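Local coordinates for protein dihydroorotase (Saccharomyces cerevisiae S288C, PDB 6L0A) that catalyses the zinc-dependent, reversible interconversion of N-carbamoyl-L-aspartate and dihydroorotate, the third step of de novo pyrimidine biosynthesis, at residues C11-M22 and F254-P263; I40-I48 and Y100-A110. All coordinates share one frame; numbering follows the deposited sequence.

Both contacts line the active site of an amidohydrolase barrel, and their centres lie about 13 Å apart. Along the chain the segments come in the order 11-22, 40-48, 100-110, 254-263, so contact 2 is nested within the loop closed by contact 1. Strands 11-15 and 37-40 are neighbours in one parallel sheet. This brings contact 1 next to the start of contact 2, where Val15 O and Met41 N probably form a hydrogen bond. Contact 1 supplies zinc ligands and an arginine. Contact 2 supplies an asparagine and two threonines. The two meet at the bound malate, so ligand and metal are held by parts of the chain far apart in sequence.

Contact 1. Residues C11-M22 and F254-P263; sequences CDMHVHVREGAM and FFGSDSAPHP. With ZN (zinc ion), chain K; LMR ((2S)-2-hydroxybutanedioic acid), chain M.
Arg18 lays its guanidinium edge against the carbonyl of Pro261 and grips that one oxygen with two nitrogens. NE reaches Pro261 O at 2.9 Å, in the carbonyl plane, and NH2 from above it. A bend at chi2 (-65°) turns the NH1-NH2 edge to the malate carboxylate. Arg18 NH1 donates to malate O4B at 2.7 Å, and Arg18 NH2 to malate O4A in a nearly straight hydrogen bond. NH2 also lies over one face of the His262 ring, whose NE2 is hydrogen-bonded to Ala275 O. With a methionine in its place, the malate would probably lose two bonds and a nearby positive charge, and Pro261 O two donors.

The contact joins the first and last barrel strands, with the HxH motif ending the first and the metal-binding aspartate after the last. His14 and Asp258 run side by side, Asp258 CB over a face of the His14 ring. His16 NE2 binds the zinc at 2.2 Å, and His14 NE2, Asp258 OD1 and malate O1A bind it too, as does modified Lys98. His14 ND1 is hydrogen-bonded to Glu179 OE1, which helps fix the ring.

Deeper in, Asp12 OD2 takes Ser257 OG at 2.5 Å on its syn lone pair and is also hydrogen-bonded to Gln280. OD1 receives Ser257 N and His14 N from opposite carboxylate faces. At the other end, on helix 20-32, Met22 SD packs on Pro261 CB at 3.7 Å.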
loop_
_atom_site.group_PDB
_atom_site.type_symbol
_atom_site.label_atom_id
_atom_site.label_comp_id
_atom_site.label_asym_id
_atom_site.label_seq_id
_atom_site.Cartn_x
_atom_site.Cartn_y
_atom_site.Cartn_z
ATOM N N CYS C 11 9.849 21.206 -20.115
ATOM C CA CYS C 11 9.856 21.604 -18.713
ATOM C C CYS C 11 9.300 20.490 -17.828
ATOM O O CYS C 11 8.319 19.822 -18.170
ATOM C CB CYS C 11 9.056 22.878 -18.465
ATOM S SG CYS C 11 7.437 22.953 -19.198
ATOM N N ASP C 12 9.939 20.321 -16.680
ATOM C CA ASP C 12 9.452 19.468 -15.597
ATOM C C ASP C 12 9.184 20.406 -14.428
ATOM O O ASP C 12 10.116 20.925 -13.802
ATOM C CB ASP C 12 10.478 18.388 -15.255
ATOM C CG ASP C 12 10.076 17.553 -14.057
ATOM O OD1 ASP C 12 8.999 17.805 -13.470
ATOM O OD2 ASP C 12 10.853 16.646 -13.709
ATOM N N MET C 13 7.913 20.654 -14.152
ATOM C CA MET C 13 7.573 21.680 -13.179
ATOM C C MET C 13 7.444 21.135 -11.755
ATOM O O MET C 13 6.735 21.730 -10.929
ATOM C CB MET C 13 6.305 22.404 -13.629
ATOM C CG MET C 13 6.537 23.243 -14.920
ATOM S SD MET C 13 8.090 24.190 -14.928
ATOM C CE MET C 13 7.722 25.384 -16.233
ATOM N N HIS C 14 8.159 20.057 -11.421
ATOM C CA HIS C 14 8.114 19.526 -10.051
ATOM C C HIS C 14 9.308 18.582 -9.845
ATOM O O HIS C 14 9.187 17.378 -10.058
ATOM C CB HIS C 14 6.798 18.810 -9.801
ATOM C CG HIS C 14 6.495 18.593 -8.351
ATOM N ND1 HIS C 14 5.261 18.864 -7.800
ATOM C CD2 HIS C 14 7.268 18.137 -7.334
ATOM C CE1 HIS C 14 5.285 18.579 -6.509
ATOM N NE2 HIS C 14 6.489 18.132 -6.201
ATOM N N VAL C 15 10.438 19.138 -9.396
ATOM C CA VAL C 15 11.710 18.413 -9.338
ATOM C C VAL C 15 12.281 18.482 -7.928
ATOM O O VAL C 15 12.312 19.556 -7.320
ATOM C CB VAL C 15 12.732 18.979 -10.350
ATOM C CG1 VAL C 15 14.114 18.383 -10.119
ATOM C CG2 VAL C 15 12.280 18.695 -11.777
ATOM N N HIS C 16 12.758 17.340 -7.418
ATOM C CA HIS C 16 13.566 17.281 -6.204
ATOM C C HIS C 16 14.996 16.902 -6.567
ATOM O O HIS C 16 15.221 15.848 -7.177
ATOM C CB HIS C 16 12.999 16.252 -5.211
ATOM C CG HIS C 16 11.631 16.586 -4.696
ATOM N ND1 HIS C 16 11.424 17.374 -3.583
ATOM C CD2 HIS C 16 10.401 16.242 -5.150
ATOM C CE1 HIS C 16 10.122 17.504 -3.378
ATOM N NE2 HIS C 16 9.479 16.827 -4.315
ATOM N N VAL C 17 15.968 17.733 -6.178
ATOM C CA VAL C 17 17.377 17.401 -6.376
ATOM C C VAL C 17 18.160 17.337 -5.074
ATOM O O VAL C 17 19.370 17.095 -5.110
ATOM C CB VAL C 17 18.079 18.364 -7.360
ATOM C CG1 VAL C 17 17.526 18.199 -8.780
ATOM C CG2 VAL C 17 17.968 19.799 -6.873
ATOM N N ARG C 18 17.516 17.543 -3.926
ATOM C CA ARG C 18 18.145 17.308 -2.613
ATOM C C ARG C 18 19.370 18.225 -2.459
ATOM O O ARG C 18 19.401 19.345 -2.993
ATOM C CB ARG C 18 18.461 15.821 -2.430
ATOM C CG ARG C 18 17.364 14.852 -2.859
ATOM C CD ARG C 18 16.122 15.002 -2.003
ATOM N NE ARG C 18 15.236 13.854 -2.201
ATOM C CZ ARG C 18 13.936 13.857 -1.927
ATOM N NH1 ARG C 18 13.352 14.950 -1.432
ATOM N NH2 ARG C 18 13.219 12.762 -2.157
ATOM N N GLU C 19 20.378 17.760 -1.708
ATOM C CA GLU C 19 21.591 18.526 -1.433
ATOM C C GLU C 19 22.794 17.583 -1.466
ATOM O O GLU C 19 22.659 16.378 -1.700
ATOM C CB GLU C 19 21.488 19.256 -0.089
ATOM C CG GLU C 19 20.542 20.459 -0.095
ATOM C CD GLU C 19 20.733 21.373 1.108
ATOM O OE1 GLU C 19 20.103 21.124 2.166
ATOM O OE2 GLU C 19 21.515 22.346 0.995
ATOM N N GLY C 20 23.989 18.144 -1.259
ATOM C CA GLY C 20 25.189 17.323 -1.113
ATOM C C GLY C 20 25.435 16.366 -2.265
ATOM O O GLY C 20 25.212 16.685 -3.438
ATOM N N ALA C 21 25.902 15.162 -1.922
ATOM C CA ALA C 21 26.273 14.187 -2.945
ATOM C C ALA C 21 25.076 13.755 -3.778
ATOM O O ALA C 21 25.204 13.525 -4.986
ATOM C CB ALA C 21 26.931 12.961 -2.302
ATOM N N MET C 22 23.904 13.608 -3.150
ATOM C CA MET C 22 22.722 13.240 -3.918
ATOM C C MET C 22 22.440 14.282 -4.991
ATOM O O MET C 22 22.129 13.937 -6.136
ATOM C CB MET C 22 21.517 13.075 -2.988
ATOM C CG MET C 22 20.231 12.699 -3.718
ATOM S SD MET C 22 20.347 11.078 -4.487
ATOM C CE MET C 22 19.861 10.012 -3.104
ATOM N N PHE C 254 -0.215 19.640 -17.151
ATOM C CA PHE C 254 1.109 19.535 -17.746
ATOM C C PHE C 254 2.021 18.751 -16.815
ATOM O O PHE C 254 1.636 18.371 -15.708
ATOM C CB PHE C 254 1.696 20.918 -18.112
ATOM C CG PHE C 254 1.645 21.949 -17.012
ATOM C CD1 PHE C 254 0.614 22.873 -16.957
ATOM C CD2 PHE C 254 2.665 22.035 -16.070
ATOM C CE1 PHE C 254 0.581 23.853 -15.968
ATOM C CE2 PHE C 254 2.637 23.010 -15.079
ATOM C CZ PHE C 254 1.592 23.919 -15.031
ATOM N N PHE C 255 3.236 18.495 -17.297
ATOM C CA PHE C 255 4.142 17.530 -16.685
ATOM C C PHE C 255 4.849 18.116 -15.474
ATOM O O PHE C 255 5.486 19.170 -15.565
ATOM C CB PHE C 255 5.186 17.084 -17.706
ATOM C CG PHE C 255 6.203 16.110 -17.179
ATOM C CD1 PHE C 255 5.809 14.951 -16.533
ATOM C CD2 PHE C 255 7.564 16.343 -17.373
ATOM C CE1 PHE C 255 6.757 14.046 -16.079
ATOM C CE2 PHE C 255 8.515 15.440 -16.929
ATOM C CZ PHE C 255 8.105 14.283 -16.282
ATOM N N GLY C 256 4.756 17.412 -14.347
ATOM C CA GLY C 256 5.641 17.655 -13.219
ATOM C C GLY C 256 6.016 16.298 -12.669
ATOM O O GLY C 256 5.132 15.564 -12.223
ATOM N N SER C 257 7.292 15.927 -12.725
ATOM C CA SER C 257 7.642 14.534 -12.454
ATOM C C SER C 257 7.447 14.170 -10.991
ATOM O O SER C 257 7.140 13.013 -10.672
ATOM C CB SER C 257 9.093 14.267 -12.852
ATOM O OG SER C 257 9.994 14.983 -12.027
ATOM N N ASP C 258 7.648 15.127 -10.093
ATOM C CA ASP C 258 7.871 14.825 -8.682
ATOM C C ASP C 258 8.925 13.735 -8.535
ATOM O O ASP C 258 8.810 12.842 -7.695
ATOM C CB ASP C 258 6.574 14.423 -7.972
ATOM C CG ASP C 258 6.711 14.473 -6.462
ATOM O OD1 ASP C 258 7.660 15.135 -5.999
ATOM O OD2 ASP C 258 5.917 13.822 -5.737
ATOM N N SER C 259 9.953 13.781 -9.385
ATOM C CA SER C 259 11.064 12.857 -9.190
ATOM C C SER C 259 11.691 13.116 -7.823
ATOM O O SER C 259 12.076 14.248 -7.511
ATOM C CB SER C 259 12.096 13.005 -10.307
ATOM O OG SER C 259 13.208 12.166 -10.051
ATOM N N ALA C 260 11.770 12.065 -7.003
ATOM C CA ALA C 260 12.106 12.174 -5.587
ATOM C C ALA C 260 13.194 11.158 -5.277
ATOM O O ALA C 260 12.900 10.000 -4.955
ATOM C CB ALA C 260 10.881 11.935 -4.708
ATOM N N PRO C 261 14.465 11.560 -5.354
ATOM C CA PRO C 261 15.563 10.600 -5.153
ATOM C C PRO C 261 15.687 10.176 -3.693
ATOM O O PRO C 261 15.737 11.011 -2.788
ATOM C CB PRO C 261 16.806 11.374 -5.616
ATOM C CG PRO C 261 16.294 12.625 -6.286
ATOM C CD PRO C 261 14.948 12.903 -5.713
ATOM N N HIS C 262 15.762 8.862 -3.476
ATOM C CA HIS C 262 16.095 8.312 -2.176
ATOM C C HIS C 262 17.157 7.233 -2.335
ATOM O O HIS C 262 17.090 6.428 -3.272
ATOM C CB HIS C 262 14.863 7.702 -1.492
ATOM C CG HIS C 262 13.836 8.712 -1.110
ATOM N ND1 HIS C 262 13.989 9.551 -0.030
ATOM C CD2 HIS C 262 12.644 9.028 -1.668
ATOM C CE1 HIS C 262 12.934 10.341 0.066
ATOM N NE2 HIS C 262 12.110 10.051 -0.925
ATOM N N PRO C 263 18.146 7.200 -1.448
ATOM C CA PRO C 263 19.074 6.069 -1.446
ATOM C C PRO C 263 18.313 4.795 -1.126
ATOM O O PRO C 263 17.344 4.803 -0.365
ATOM C CB PRO C 263 20.076 6.428 -0.348
ATOM C CG PRO C 263 19.335 7.346 0.558
ATOM C CD PRO C 263 18.334 8.082 -0.290
HETATM ZN ZN ZN K . 7.367 16.768 -4.787
HETATM C C1 LMR M . 6.465 14.274 -2.247
HETATM O O1A LMR M . 6.356 14.982 -3.283
HETATM O O1B LMR M . 5.414 14.037 -1.616
HETATM C C2 LMR M . 7.816 13.717 -1.738
HETATM O O2 LMR M . 7.926 12.307 -1.701
HETATM C C3 LMR M . 8.911 14.066 -2.690
HETATM C C4 LMR M . 10.100 13.978 -1.761
HETATM O O4A LMR M . 10.504 12.871 -1.264
HETATM O O4B LMR M . 10.615 15.079 -1.522
HETATM O O HOH W 1 5.645 20.712 -17.896
HETATM O O HOH W 2 15.003 14.037 -9.361
#

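Contact 2. Residues I40-I48 and Y100-A110; sequences IMPNLQPPI and YPAGVTTNSAA. With LMR ((2S)-2-hydroxybutanedioic acid), chain M.
The amide of Asn43 and the ring of Tyr100 are turned almost parallel, their planes 10° apart, although the two side chains cross at about a right angle. Asn43 CG comes to 3.4 Å from Tyr100 OH, while Pro42 CD meets the ring edge, 4.2 Å from Tyr100 CE2. The ring of Tyr75 also meets that of Tyr100.

Asn43 ND2 uses both its hydrogens. It donates to Thr106 O at 3.0 Å, reaching it from above the carbonyl plane, and to malate O4B at 2.9 Å in a nearly straight bond. CG stands between the backbone N and the carbonyl carbon (chi1 62°), which turns the amide toward the ligand.

Asn107 answers from the other segment. Its ND2 donates to Asn43 O at 2.9 Å, with the acceptor in the amide plane. Gln45 NE2 reaches Asn107 OD1 at 2.9 Å from above that plane, the two amides being 67° apart. Asn107 is thus held through both ends of its amide. A water joins Leu44 O to Asn107 O.

Asn107 belongs to a type II turn from Thr105 to Ser108. This turn brings two threonines to the malate: Thr105 OG1 to O1B at 2.5 Å and Thr106 OG1 to O4A at 2.8 Å. The geometry is consistent with the closed, ligand-covering state of the mobile active-site loop known from bacterial class II dihydroorotases.

Tyr100 OH is hydrogen-bonded to the modified lysine at position 98, linking this region to the metal centre. Segment 40-48 leads from strand 37-40 to helix 51-64, on which Leu44 and Ile48 pack. Segment 100-110 lies between helices 82-90 and 121-130.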
loop_
_atom_site.group_PDB
_atom_site.type_symbol
_atom_site.label_atom_id
_atom_site.label_comp_id
_atom_site.label_asym_id
_atom_site.label_seq_id
_atom_site.Cartn_x
_atom_site.Cartn_y
_atom_site.Cartn_z
ATOM N N ILE C 40 12.179 23.736 -8.967
ATOM C CA ILE C 40 12.908 23.043 -7.905
ATOM C C ILE C 40 12.143 23.151 -6.592
ATOM O O ILE C 40 11.896 24.254 -6.091
ATOM C CB ILE C 40 14.326 23.616 -7.744
ATOM C CG1 ILE C 40 15.098 23.477 -9.057
ATOM C CG2 ILE C 40 15.067 22.959 -6.581
ATOM C CD1 ILE C 40 15.401 22.007 -9.451
ATOM N N MET C 41 11.823 22.010 -5.999
ATOM C CA MET C 41 11.016 22.025 -4.787
ATOM C C MET C 41 11.872 22.341 -3.558
ATOM O O MET C 41 13.090 22.133 -3.562
ATOM C CB MET C 41 10.301 20.688 -4.636
ATOM C CG MET C 41 9.152 20.517 -5.660
ATOM S SD MET C 41 7.897 21.788 -5.454
ATOM C CE MET C 41 6.929 21.714 -6.967
ATOM N N PRO C 42 11.249 22.840 -2.475
ATOM C CA PRO C 42 12.036 23.433 -1.384
ATOM C C PRO C 42 12.081 22.647 -0.074
ATOM O O PRO C 42 12.456 23.206 0.964
ATOM C CB PRO C 42 11.317 24.766 -1.168
ATOM C CG PRO C 42 9.877 24.383 -1.314
ATOM C CD PRO C 42 9.850 23.303 -2.421
ATOM N N ASN C 43 11.672 21.383 -0.073
ATOM C CA ASN C 43 11.550 20.641 1.183
ATOM C C ASN C 43 12.904 20.033 1.569
ATOM O O ASN C 43 13.076 18.828 1.743
ATOM C CB ASN C 43 10.447 19.590 1.077
ATOM C CG ASN C 43 10.723 18.552 0.015
ATOM O OD1 ASN C 43 11.440 18.813 -0.959
ATOM N ND2 ASN C 43 10.155 17.349 0.195
ATOM N N LEU C 44 13.886 20.927 1.707
ATOM C CA LEU C 44 15.177 20.574 2.268
ATOM C C LEU C 44 15.098 20.531 3.796
ATOM O O LEU C 44 14.057 20.816 4.409
ATOM C CB LEU C 44 16.240 21.574 1.814
ATOM C CG LEU C 44 16.349 21.859 0.309
ATOM C CD1 LEU C 44 17.557 22.738 -0.007
ATOM C CD2 LEU C 44 16.437 20.574 -0.459
ATOM N N GLN C 45 16.224 20.167 4.410
ATOM C CA GLN C 45 16.425 20.245 5.854
ATOM C C GLN C 45 17.544 21.243 6.125
ATOM O O GLN C 45 18.710 20.950 5.819
ATOM C CB GLN C 45 16.787 18.880 6.439
ATOM C CG GLN C 45 15.681 17.832 6.382
ATOM C CD GLN C 45 16.032 16.595 7.200
ATOM O OE1 GLN C 45 16.960 16.617 8.016
ATOM N NE2 GLN C 45 15.296 15.513 6.985
ATOM N N PRO C 46 17.252 22.439 6.645
ATOM C CA PRO C 46 15.919 22.981 6.892
ATOM C C PRO C 46 15.260 23.385 5.585
ATOM O O PRO C 46 15.968 23.485 4.578
ATOM C CB PRO C 46 16.192 24.218 7.766
ATOM C CG PRO C 46 17.635 24.166 8.099
ATOM C CD PRO C 46 18.295 23.409 7.018
ATOM N N PRO C 47 13.946 23.605 5.608
ATOM C CA PRO C 47 13.244 24.021 4.386
ATOM C C PRO C 47 13.750 25.368 3.905
ATOM O O PRO C 47 14.218 26.198 4.689
ATOM C CB PRO C 47 11.778 24.115 4.824
ATOM C CG PRO C 47 11.828 24.214 6.337
ATOM C CD PRO C 47 13.028 23.417 6.742
ATOM N N ILE C 48 13.622 25.595 2.601
ATOM C CA ILE C 48 14.059 26.860 2.017
ATOM C C ILE C 48 13.025 27.931 2.339
ATOM O O ILE C 48 11.955 27.981 1.724
ATOM C CB ILE C 48 14.257 26.751 0.505
ATOM C CG1 ILE C 48 15.161 25.573 0.163
ATOM C CG2 ILE C 48 14.802 28.081 -0.009
ATOM C CD1 ILE C 48 15.393 25.437 -1.330
ATOM N N TYR C 100 3.304 22.134 1.808
ATOM C CA TYR C 100 3.244 20.750 2.251
ATOM C C TYR C 100 2.321 20.657 3.458
ATOM O O TYR C 100 2.564 21.347 4.458
ATOM C CB TYR C 100 4.636 20.224 2.618
ATOM C CG TYR C 100 5.579 20.082 1.445
ATOM C CD1 TYR C 100 5.581 18.935 0.669
ATOM C CD2 TYR C 100 6.468 21.102 1.117
ATOM C CE1 TYR C 100 6.446 18.813 -0.403
ATOM C CE2 TYR C 100 7.323 20.992 0.042
ATOM C CZ TYR C 100 7.314 19.849 -0.709
ATOM O OH TYR C 100 8.162 19.742 -1.790
ATOM N N PRO C 101 1.251 19.862 3.416
ATOM C CA PRO C 101 0.505 19.585 4.649
ATOM C C PRO C 101 1.382 18.813 5.624
ATOM O O PRO C 101 2.037 17.834 5.255
ATOM C CB PRO C 101 -0.692 18.753 4.167
ATOM C CG PRO C 101 -0.818 19.120 2.707
ATOM C CD PRO C 101 0.612 19.246 2.243
ATOM N N ALA C 102 1.391 19.275 6.875
ATOM C CA ALA C 102 2.284 18.735 7.896
ATOM C C ALA C 102 2.144 17.225 8.040
ATOM O O ALA C 102 1.050 16.710 8.302
ATOM C CB ALA C 102 2.006 19.421 9.236
ATOM N N GLY C 103 3.264 16.525 7.868
ATOM C CA GLY C 103 3.355 15.112 8.149
ATOM C C GLY C 103 2.993 14.199 7.000
ATOM O O GLY C 103 3.191 12.979 7.113
ATOM N N VAL C 104 2.471 14.738 5.899
ATOM C CA VAL C 104 1.964 13.865 4.846
ATOM C C VAL C 104 3.084 13.253 4.002
ATOM O O VAL C 104 2.893 12.161 3.444
ATOM C CB VAL C 104 0.939 14.634 3.995
ATOM C CG1 VAL C 104 0.565 13.866 2.730
ATOM C CG2 VAL C 104 -0.311 14.903 4.827
ATOM N N THR C 105 4.266 13.868 3.940
ATOM C CA THR C 105 5.277 13.350 3.027
ATOM C C THR C 105 6.673 13.773 3.489
ATOM O O THR C 105 6.862 14.256 4.610
ATOM C CB THR C 105 4.966 13.801 1.594
ATOM O OG1 THR C 105 5.827 13.113 0.684
ATOM C CG2 THR C 105 5.137 15.303 1.437
ATOM N N THR C 106 7.657 13.563 2.617
ATOM C CA THR C 106 9.059 13.804 2.952
ATOM C C THR C 106 9.302 15.241 3.393
ATOM O O THR C 106 8.929 16.190 2.700
ATOM C CB THR C 106 9.938 13.494 1.744
ATOM O OG1 THR C 106 9.655 12.168 1.280
ATOM C CG2 THR C 106 11.416 13.634 2.099
ATOM N N ASN C 107 9.984 15.394 4.531
ATOM C CA ASN C 107 10.383 16.710 5.038
ATOM C C ASN C 107 9.209 17.682 5.067
ATOM O O ASN C 107 9.326 18.845 4.672
ATOM C CB ASN C 107 11.541 17.280 4.219
ATOM C CG ASN C 107 12.818 16.497 4.415
ATOM O OD1 ASN C 107 12.923 15.702 5.354
ATOM N ND2 ASN C 107 13.801 16.710 3.528
ATOM N N SER C 108 8.060 17.195 5.538
ATOM C CA SER C 108 6.849 17.988 5.637
ATOM C C SER C 108 6.514 18.345 7.080
ATOM O O SER C 108 5.451 18.915 7.336
ATOM C CB SER C 108 5.665 17.240 5.001
ATOM O OG SER C 108 5.328 16.082 5.753
ATOM N N ALA C 109 7.387 18.012 8.032
ATOM C CA ALA C 109 7.029 18.201 9.435
ATOM C C ALA C 109 6.836 19.675 9.766
ATOM O O ALA C 109 6.058 20.013 10.666
ATOM C CB ALA C 109 8.089 17.571 10.341
ATOM N N ALA C 110 7.526 20.559 9.051
ATOM C CA ALA C 110 7.382 22.001 9.203
ATOM C C ALA C 110 6.216 22.578 8.389
ATOM O O ALA C 110 6.086 23.802 8.311
ATOM C CB ALA C 110 8.691 22.691 8.803
HETATM C C1 LMR M . 6.465 14.274 -2.247
HETATM O O1A LMR M . 6.356 14.982 -3.283
HETATM O O1B LMR M . 5.414 14.037 -1.616
HETATM C C2 LMR M . 7.816 13.717 -1.738
HETATM O O2 LMR M . 7.926 12.307 -1.701
HETATM C C3 LMR M . 8.911 14.066 -2.690
HETATM C C4 LMR M . 10.100 13.978 -1.761
HETATM O O4A LMR M . 10.504 12.871 -1.264
HETATM O O4B LMR M . 10.615 15.079 -1.522
HETATM O O HOH W 3 11.626 20.437 5.534
#